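Local coordinates for DUF3248 domain-containing protein (Thermus thermophilus, PDB 2E6X) that is of unknown function but forms a small fold of helices packed with a three-stranded mixed sheet, of the DUF3248 family, present here as a two-chain assembly, at residues A[12-17]-A[37-42]. Numbering follows the deposited sequence.
Sequences HLVWRM and PRFREL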
loop_
_atom_site.group_PDB
_atom_site.type_symbol
_atom_site.label_atom_id
_atom_site.label_comp_id
_atom_site.label_asym_id
_atom_site.label_seq_id
_atom_site.Cartn_x
_atom_site.Cartn_y
_atom_site.Cartn_z
ATOM N N HIS A 12 1.166 9.136 -11.114
ATOM C CA HIS A 12 0.830 9.165 -9.707
ATOM C C HIS A 12 -0.021 7.946 -9.500
ATOM O O HIS A 12 -0.827 7.604 -10.365
ATOM C CB HIS A 12 0.052 10.432 -9.348
ATOM C CG HIS A 12 0.837 11.701 -9.540
ATOM N ND1 HIS A 12 0.912 12.364 -10.750
ATOM C CD2 HIS A 12 1.617 12.402 -8.680
ATOM C CE1 HIS A 12 1.706 13.412 -10.627
ATOM N NE2 HIS A 12 2.147 13.458 -9.383
ATOM N N LEU A 13 0.195 7.273 -8.377
ATOM C CA LEU A 13 -0.547 6.064 -8.013
ATOM C C LEU A 13 -1.602 6.419 -6.969
ATOM O O LEU A 13 -1.362 7.255 -6.097
ATOM C CB LEU A 13 0.415 5.029 -7.417
ATOM C CG LEU A 13 1.571 4.569 -8.300
ATOM C CD1 LEU A 13 2.379 3.566 -7.525
ATOM C CD2 LEU A 13 1.046 3.935 -9.579
ATOM N N VAL A 14 -2.768 5.793 -7.063
ATOM C CA VAL A 14 -3.839 6.044 -6.110
ATOM C C VAL A 14 -3.860 4.862 -5.167
ATOM O O VAL A 14 -3.751 3.714 -5.605
ATOM C CB VAL A 14 -5.208 6.137 -6.791
ATOM C CG1 VAL A 14 -6.268 6.643 -5.789
ATOM C CG2 VAL A 14 -5.112 7.050 -8.006
ATOM N N TRP A 15 -3.970 5.156 -3.879
ATOM C CA TRP A 15 -4.014 4.137 -2.845
ATOM C C TRP A 15 -5.273 4.248 -2.004
ATOM O O TRP A 15 -5.660 5.355 -1.606
ATOM C CB TRP A 15 -2.829 4.273 -1.893
ATOM C CG TRP A 15 -1.522 3.997 -2.512
ATOM C CD1 TRP A 15 -0.712 4.889 -3.166
ATOM C CD2 TRP A 15 -0.876 2.726 -2.597
ATOM N NE1 TRP A 15 0.399 4.242 -3.656
ATOM C CE2 TRP A 15 0.322 2.915 -3.321
ATOM C CE3 TRP A 15 -1.193 1.442 -2.136
ATOM C CZ2 TRP A 15 1.204 1.868 -3.591
ATOM C CZ3 TRP A 15 -0.307 0.396 -2.411
ATOM C CH2 TRP A 15 0.875 0.620 -3.132
ATOM N N ARG A 16 -5.915 3.100 -1.737
ATOM C CA ARG A 16 -7.104 3.037 -0.890
ATOM C C ARG A 16 -6.979 1.758 -0.081
ATOM O O ARG A 16 -6.454 0.748 -0.571
ATOM C CB ARG A 16 -8.399 2.973 -1.713
ATOM C CG ARG A 16 -8.719 4.236 -2.563
ATOM C CD ARG A 16 -9.074 5.452 -1.713
ATOM N NE ARG A 16 -9.503 6.569 -2.566
ATOM C CZ ARG A 16 -8.685 7.479 -3.091
ATOM N NH1 ARG A 16 -7.381 7.429 -2.838
ATOM N NH2 ARG A 16 -9.179 8.420 -3.900
HETATM N N MSE A 17 -7.454 1.778 1.156
HETATM C CA MSE A 17 -7.372 0.574 1.967
HETATM C C MSE A 17 -8.498 0.506 2.964
HETATM O O MSE A 17 -9.131 1.510 3.263
HETATM C CB MSE A 17 -6.068 0.552 2.712
HETATM C CG MSE A 17 -5.895 1.825 3.464
HETATM SE SE MSE A 17 -4.142 1.928 4.068
HETATM C CE MSE A 17 -3.940 0.148 4.833
ATOM N N PRO A 37 -11.672 7.034 -10.992
ATOM C CA PRO A 37 -13.115 6.823 -11.103
ATOM C C PRO A 37 -13.517 5.378 -10.748
ATOM O O PRO A 37 -14.528 5.177 -10.085
ATOM C CB PRO A 37 -13.392 7.149 -12.576
ATOM C CG PRO A 37 -12.418 8.223 -12.862
ATOM C CD PRO A 37 -11.141 7.709 -12.186
ATOM N N ARG A 38 -12.720 4.385 -11.155
ATOM C CA ARG A 38 -13.074 2.963 -10.891
ATOM C C ARG A 38 -13.075 2.504 -9.441
ATOM O O ARG A 38 -13.754 1.530 -9.082
ATOM C CB ARG A 38 -12.139 2.027 -11.648
ATOM C CG ARG A 38 -11.935 2.377 -13.106
ATOM C CD ARG A 38 -13.126 2.057 -13.927
ATOM N NE ARG A 38 -12.917 2.538 -15.282
ATOM C CZ ARG A 38 -13.869 2.600 -16.204
ATOM N NH1 ARG A 38 -15.099 2.207 -15.901
ATOM N NH2 ARG A 38 -13.578 3.044 -17.425
ATOM N N PHE A 39 -12.299 3.173 -8.601
ATOM C CA PHE A 39 -12.223 2.764 -7.212
ATOM C C PHE A 39 -13.580 2.765 -6.515
ATOM O O PHE A 39 -13.928 1.796 -5.838
ATOM C CB PHE A 39 -11.226 3.647 -6.424
ATOM C CG PHE A 39 -9.763 3.312 -6.672
ATOM C CD1 PHE A 39 -9.132 3.687 -7.859
ATOM C CD2 PHE A 39 -9.001 2.668 -5.684
ATOM C CE1 PHE A 39 -7.765 3.442 -8.062
ATOM C CE2 PHE A 39 -7.643 2.416 -5.878
ATOM C CZ PHE A 39 -7.023 2.804 -7.077
ATOM N N ARG A 40 -14.340 3.853 -6.666
ATOM C CA ARG A 40 -15.639 3.961 -6.006
ATOM C C ARG A 40 -16.670 2.980 -6.510
ATOM O O ARG A 40 -17.658 2.716 -5.816
ATOM C CB ARG A 40 -16.206 5.376 -6.139
ATOM C CG ARG A 40 -15.606 6.362 -5.169
ATOM C CD ARG A 40 -14.129 6.598 -5.453
ATOM N NE ARG A 40 -13.496 7.324 -4.355
ATOM C CZ ARG A 40 -12.295 7.877 -4.419
ATOM N NH1 ARG A 40 -11.586 7.794 -5.534
ATOM N NH2 ARG A 40 -11.807 8.518 -3.369
ATOM N N GLU A 41 -16.436 2.434 -7.696
ATOM C CA GLU A 41 -17.345 1.481 -8.314
ATOM C C GLU A 41 -17.176 0.097 -7.674
ATOM O O GLU A 41 -18.099 -0.704 -7.660
ATOM C CB GLU A 41 -17.058 1.372 -9.817
ATOM C CG GLU A 41 -17.283 2.645 -10.645
ATOM C CD GLU A 41 -16.604 2.562 -12.016
ATOM O OE1 GLU A 41 -16.425 1.425 -12.526
ATOM O OE2 GLU A 41 -16.258 3.627 -12.591
ATOM N N LEU A 42 -15.985 -0.162 -7.138
ATOM C CA LEU A 42 -15.664 -1.436 -6.508
ATOM C C LEU A 42 -16.400 -1.664 -5.186
ATOM O O LEU A 42 -16.835 -0.695 -4.527
ATOM C CB LEU A 42 -14.158 -1.497 -6.258
ATOM C CG LEU A 42 -13.287 -1.521 -7.506
ATOM C CD1 LEU A 42 -11.843 -1.340 -7.065
ATOM C CD2 LEU A 42 -13.494 -2.841 -8.263
#
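Phe39 reaches from helix 36-41 to strand 13-19 and lays its ring against Val14 and the aliphatic part of Arg16. The ring's CZ end meets Val14, with Val14 CB 3.8 Å from Phe39 CZ and Val14 CG1 over one face near the rim. Farther along the strand, Arg16 CG comes obliquely to the CD2 side of the ring, 3.5 Å from Phe39 CD2. The Arg16 guanidinium, its plane tilted 35° from the ring, lies too far from it for more than a weak cation-pi attraction. At the edge of the Arg16 guanidinium, near its plane, Arg40 NH2 comes within 2.7 Å of Arg16 NH2, the two planes 72° apart. Both groups are donors and normally positively charged, so the approach is probably unfavourable, and so short a separation leaves the placement of these ends doubtful. The Arg16 chain bends at chi2 (-68°) and folds back, allowing Arg16 NH1 to bond Trp15 O at 3.0 Å from above the carbonyl plane. An alanine at Arg16 would remove the methylenes beside Phe39 and is likely to leave that side of the ring poorly packed and Trp15 O without this donor. Phe39 also touches Val67, in the loop after strand 62-66, and Arg29 of strand 26-32, the antiparallel neighbour of strand 13-19. Helix 36-41 thus packs on one face of the sheet, while Trp15, directed away from the helix, packs on Met17 of the second subunit.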